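Local structure of peptidase M16 domain protein (Alicyclobacillus acidocaldarius subsp. acidocaldarius DSM 446, 4XEA) at residues M23-M34 / L364-V375. The protein is a putative M16-family metallopeptidase that probably cleaves peptide bonds with a metal ion held in its insulinase-like domain. Sequence-based numbering, arbitrary orientation.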
loop_
_atom_site.group_PDB
_atom_site.type_symbol
_atom_site.label_atom_id
_atom_site.label_comp_id
_atom_site.label_asym_id
_atom_site.label_seq_id
_atom_site.Cartn_x
_atom_site.Cartn_y
_atom_site.Cartn_z
HETATM N N MSE A 23 -0.840 4.089 23.396
HETATM C CA MSE A 23 -0.787 2.629 23.313
HETATM C C MSE A 23 0.669 2.145 23.200
HETATM O O MSE A 23 1.134 1.791 22.113
HETATM C CB MSE A 23 -1.609 2.152 22.098
HETATM C CG MSE A 23 -3.111 2.292 22.289
HETATM SE SE MSE A 23 -4.049 1.929 20.618
HETATM C CE MSE A 23 -3.892 3.718 19.844
ATOM N N PRO A 24 1.404 2.115 24.329
ATOM C CA PRO A 24 2.797 1.682 24.271
ATOM C C PRO A 24 2.944 0.193 23.916
ATOM O O PRO A 24 2.230 -0.637 24.452
ATOM C CB PRO A 24 3.316 1.979 25.692
ATOM C CG PRO A 24 2.092 2.030 26.559
ATOM C CD PRO A 24 0.998 2.546 25.680
ATOM N N ARG A 25 3.844 -0.124 22.981
ATOM C CA ARG A 25 4.099 -1.500 22.521
ATOM C C ARG A 25 5.611 -1.611 22.461
ATOM O O ARG A 25 6.213 -1.279 21.447
ATOM C CB ARG A 25 3.447 -1.741 21.146
ATOM C CG ARG A 25 1.962 -1.337 21.087
ATOM C CD ARG A 25 1.398 -1.366 19.662
ATOM N NE ARG A 25 1.333 -2.734 19.150
ATOM C CZ ARG A 25 1.326 -3.091 17.865
ATOM N NH1 ARG A 25 1.347 -2.185 16.891
ATOM N NH2 ARG A 25 1.298 -4.383 17.556
ATOM N N PRO A 26 6.235 -2.057 23.570
ATOM C CA PRO A 26 7.693 -1.917 23.753
ATOM C C PRO A 26 8.550 -2.733 22.795
ATOM O O PRO A 26 9.726 -2.404 22.592
ATOM C CB PRO A 26 7.925 -2.350 25.211
ATOM C CG PRO A 26 6.674 -3.046 25.655
ATOM C CD PRO A 26 5.551 -2.486 24.807
ATOM N N ALA A 27 7.966 -3.776 22.209
ATOM C CA ALA A 27 8.691 -4.643 21.285
ATOM C C ALA A 27 8.919 -4.007 19.896
ATOM O O ALA A 27 9.671 -4.552 19.088
ATOM C CB ALA A 27 7.952 -5.990 21.136
ATOM N N LEU A 28 8.300 -2.862 19.633
ATOM C CA LEU A 28 8.343 -2.234 18.308
ATOM C C LEU A 28 9.328 -1.073 18.214
ATOM O O LEU A 28 9.511 -0.348 19.177
ATOM C CB LEU A 28 6.955 -1.737 17.923
ATOM C CG LEU A 28 5.874 -2.799 17.800
ATOM C CD1 LEU A 28 4.646 -2.116 17.202
ATOM C CD2 LEU A 28 6.324 -3.977 16.963
ATOM N N HIS A 29 9.935 -0.910 17.032
ATOM C CA HIS A 29 10.861 0.184 16.744
ATOM C C HIS A 29 10.121 1.463 16.400
ATOM O O HIS A 29 10.578 2.555 16.732
ATOM C CB HIS A 29 11.780 -0.182 15.568
ATOM C CG HIS A 29 12.656 -1.380 15.808
ATOM N ND1 HIS A 29 13.784 -1.343 16.603
ATOM C CD2 HIS A 29 12.570 -2.648 15.339
ATOM C CE1 HIS A 29 14.366 -2.531 16.600
ATOM N NE2 HIS A 29 13.654 -3.341 15.834
ATOM N N GLN A 30 8.959 1.336 15.740
ATOM C CA GLN A 30 8.205 2.492 15.279
ATOM C C GLN A 30 7.242 3.020 16.323
ATOM O O GLN A 30 6.577 2.245 17.012
ATOM C CB GLN A 30 7.411 2.136 14.027
ATOM C CG GLN A 30 6.709 3.333 13.370
ATOM C CD GLN A 30 5.512 2.922 12.535
ATOM O OE1 GLN A 30 4.554 2.372 13.041
ATOM N NE2 GLN A 30 5.577 3.192 11.257
ATOM N N THR A 31 7.179 4.344 16.435
ATOM C CA THR A 31 6.077 5.051 17.113
ATOM C C THR A 31 5.331 5.823 16.021
ATOM O O THR A 31 5.964 6.391 15.125
ATOM C CB THR A 31 6.600 5.993 18.226
ATOM O OG1 THR A 31 7.219 5.210 19.236
ATOM C CG2 THR A 31 5.439 6.843 18.901
ATOM N N TYR A 32 3.992 5.774 16.060
ATOM C CA TYR A 32 3.152 6.449 15.091
ATOM C C TYR A 32 2.208 7.316 15.917
ATOM O O TYR A 32 1.592 6.852 16.898
ATOM C CB TYR A 32 2.416 5.410 14.226
ATOM C CG TYR A 32 1.573 5.942 13.050
ATOM C CD1 TYR A 32 0.340 6.585 13.269
ATOM C CD2 TYR A 32 1.973 5.762 11.730
ATOM C CE1 TYR A 32 -0.441 7.060 12.195
ATOM C CE2 TYR A 32 1.181 6.233 10.643
ATOM C CZ TYR A 32 -0.019 6.872 10.898
ATOM O OH TYR A 32 -0.800 7.357 9.863
ATOM N N ALA A 33 2.150 8.596 15.574
ATOM C CA ALA A 33 1.425 9.577 16.381
ATOM C C ALA A 33 0.519 10.409 15.461
ATOM O O ALA A 33 0.956 10.826 14.387
ATOM C CB ALA A 33 2.444 10.476 17.078
HETATM N N MSE A 34 -0.710 10.703 15.900
HETATM C CA MSE A 34 -1.610 11.519 15.095
HETATM C C MSE A 34 -2.353 12.520 15.994
HETATM O O MSE A 34 -2.872 12.132 17.053
HETATM C CB MSE A 34 -2.610 10.625 14.346
HETATM C CG MSE A 34 -3.721 11.389 13.540
HETATM SE SE MSE A 34 -4.863 10.261 12.410
HETATM C CE MSE A 34 -3.624 9.785 10.970
ATOM N N LEU A 364 -5.167 -4.758 13.908
ATOM C CA LEU A 364 -4.835 -4.293 15.250
ATOM C C LEU A 364 -3.363 -4.544 15.611
ATOM O O LEU A 364 -2.876 -3.985 16.573
ATOM C CB LEU A 364 -5.710 -4.985 16.303
ATOM C CG LEU A 364 -7.214 -4.778 16.243
ATOM C CD1 LEU A 364 -7.887 -5.696 17.259
ATOM C CD2 LEU A 364 -7.537 -3.333 16.510
ATOM N N ASP A 365 -2.664 -5.375 14.841
ATOM C CA ASP A 365 -1.191 -5.436 14.888
ATOM C C ASP A 365 -0.466 -4.160 14.428
ATOM O O ASP A 365 0.742 -4.028 14.682
ATOM C CB ASP A 365 -0.668 -6.554 13.986
ATOM C CG ASP A 365 -0.913 -7.934 14.542
ATOM O OD1 ASP A 365 -1.368 -8.052 15.696
ATOM O OD2 ASP A 365 -0.617 -8.912 13.823
ATOM N N GLN A 366 -1.149 -3.271 13.692
ATOM C CA GLN A 366 -0.465 -2.167 12.991
ATOM C C GLN A 366 -0.616 -0.856 13.744
ATOM O O GLN A 366 -1.745 -0.418 13.978
ATOM C CB GLN A 366 -1.074 -1.946 11.594
ATOM C CG GLN A 366 -0.897 -3.088 10.568
ATOM C CD GLN A 366 0.556 -3.330 10.232
ATOM O OE1 GLN A 366 1.310 -2.378 10.005
ATOM N NE2 GLN A 366 0.970 -4.604 10.208
ATOM N N ASN A 367 0.495 -0.194 14.081
ATOM C CA ASN A 367 0.421 1.113 14.764
ATOM C C ASN A 367 -0.484 2.069 13.991
ATOM O O ASN A 367 -1.336 2.691 14.603
ATOM C CB ASN A 367 1.780 1.774 14.911
ATOM C CG ASN A 367 2.659 1.095 15.943
ATOM O OD1 ASN A 367 2.180 0.565 16.948
ATOM N ND2 ASN A 367 3.952 1.125 15.701
ATOM N N ALA A 368 -0.281 2.181 12.678
ATOM C CA ALA A 368 -1.051 3.147 11.871
ATOM C C ALA A 368 -2.553 2.878 11.951
ATOM O O ALA A 368 -3.346 3.802 12.141
ATOM C CB ALA A 368 -0.602 3.165 10.421
ATOM N N PHE A 369 -2.972 1.635 11.777
ATOM C CA PHE A 369 -4.404 1.308 11.923
ATOM C C PHE A 369 -4.963 1.643 13.329
ATOM O O PHE A 369 -5.999 2.341 13.488
ATOM C CB PHE A 369 -4.647 -0.162 11.558
ATOM C CG PHE A 369 -6.091 -0.612 11.731
ATOM C CD1 PHE A 369 -6.947 -0.654 10.622
ATOM C CD2 PHE A 369 -6.563 -1.047 12.960
ATOM C CE1 PHE A 369 -8.281 -1.089 10.760
ATOM C CE2 PHE A 369 -7.916 -1.459 13.114
ATOM C CZ PHE A 369 -8.755 -1.491 11.985
ATOM N N LEU A 370 -4.292 1.172 14.373
ATOM C CA LEU A 370 -4.733 1.455 15.730
ATOM C C LEU A 370 -4.970 2.949 15.946
ATOM O O LEU A 370 -5.973 3.371 16.540
ATOM C CB LEU A 370 -3.695 0.957 16.748
ATOM C CG LEU A 370 -3.589 -0.540 16.903
ATOM C CD1 LEU A 370 -2.266 -0.939 17.581
ATOM C CD2 LEU A 370 -4.781 -1.067 17.645
ATOM N N VAL A 371 -4.037 3.752 15.463
ATOM C CA VAL A 371 -4.069 5.188 15.723
ATOM C C VAL A 371 -5.169 5.854 14.899
ATOM O O VAL A 371 -6.026 6.532 15.450
ATOM C CB VAL A 371 -2.664 5.832 15.434
ATOM C CG1 VAL A 371 -2.806 7.340 15.396
ATOM C CG2 VAL A 371 -1.626 5.386 16.511
ATOM N N ARG A 372 -5.126 5.640 13.579
ATOM C CA ARG A 372 -6.073 6.229 12.624
ATOM C C ARG A 372 -7.511 5.936 13.033
ATOM O O ARG A 372 -8.365 6.819 13.058
ATOM C CB ARG A 372 -5.843 5.679 11.208
ATOM C CG ARG A 372 -5.344 6.687 10.153
ATOM C CD ARG A 372 -5.219 6.074 8.740
ATOM N NE ARG A 372 -6.145 4.959 8.508
ATOM C CZ ARG A 372 -5.763 3.693 8.347
ATOM N NH1 ARG A 372 -4.474 3.372 8.373
ATOM N NH2 ARG A 372 -6.664 2.742 8.156
ATOM N N ASN A 373 -7.776 4.679 13.356
ATOM C CA ASN A 373 -9.127 4.284 13.770
ATOM C C ASN A 373 -9.583 4.784 15.134
ATOM O O ASN A 373 -10.748 5.192 15.289
ATOM C CB ASN A 373 -9.301 2.806 13.593
ATOM C CG ASN A 373 -9.409 2.463 12.133
ATOM O OD1 ASN A 373 -10.458 2.599 11.580
ATOM N ND2 ASN A 373 -8.302 2.173 11.482
ATOM N N TRP A 374 -8.680 4.840 16.099
ATOM C CA TRP A 374 -9.019 5.417 17.409
ATOM C C TRP A 374 -9.443 6.865 17.196
ATOM O O TRP A 374 -10.526 7.305 17.655
ATOM C CB TRP A 374 -7.848 5.345 18.422
ATOM C CG TRP A 374 -8.354 5.219 19.809
ATOM C CD1 TRP A 374 -8.423 4.074 20.521
ATOM C CD2 TRP A 374 -8.884 6.255 20.652
ATOM N NE1 TRP A 374 -8.948 4.311 21.751
ATOM C CE2 TRP A 374 -9.301 5.638 21.838
ATOM C CE3 TRP A 374 -9.093 7.634 20.499
ATOM C CZ2 TRP A 374 -9.863 6.357 22.919
ATOM C CZ3 TRP A 374 -9.682 8.367 21.570
ATOM C CH2 TRP A 374 -10.092 7.721 22.736
ATOM N N VAL A 375 -8.626 7.578 16.419
ATOM C CA VAL A 375 -8.901 8.982 16.090
ATOM C C VAL A 375 -10.252 9.168 15.413
ATOM O O VAL A 375 -11.061 10.029 15.802
ATOM C CB VAL A 375 -7.844 9.575 15.161
ATOM C CG1 VAL A 375 -8.319 10.910 14.625
ATOM C CG2 VAL A 375 -6.457 9.724 15.906
HETATM O O HOH W 1 2.148 1.269 11.250
#
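Val371 sits between Tyr32 and Met34, its CG1 packed tightly at 3.5 Å from Met34 CB and its CB 3.8 Å from Tyr32 CD1. Both partners lie on strand 31-37 of the six-stranded mixed sheet in the M16 fold, and helix 367-379 packs on that sheet; the axes of its part 367-375 and of strand part 31-34 run 17° apart and approach to 8.2 Å. The ring of Tyr32, swung by chi1 to the side opposite its own backbone N, faces the first helical turn: Ala368 CA stands 3.7 Å from the ring centroid, 1° off the normal, a CH-pi contact. Toward the next helical turn, the selenium of selenomethionine Met34 packs on Val375 CG2; from the separate strand 19-24, that of Met23 lies against Leu370 CB.

At the polar edge, Asn367 bonds residues at both ends of the loop 25-30. Its ND2 donates to Gln30 OE1 at 3.0 Å, nearly straight (167°) and on a lone pair, and its OD1 accepts from Arg25 NH1. Asp365, whose carboxylate oxygens accept hydrogen bonds from His29 N and Gln30 N of the second subunit, ties this edge to the dimer interface. Its backbone O is gripped end-on by Arg25 NH1 and NH2, each at 2.9 Å and both from the same face of the carbonyl plane.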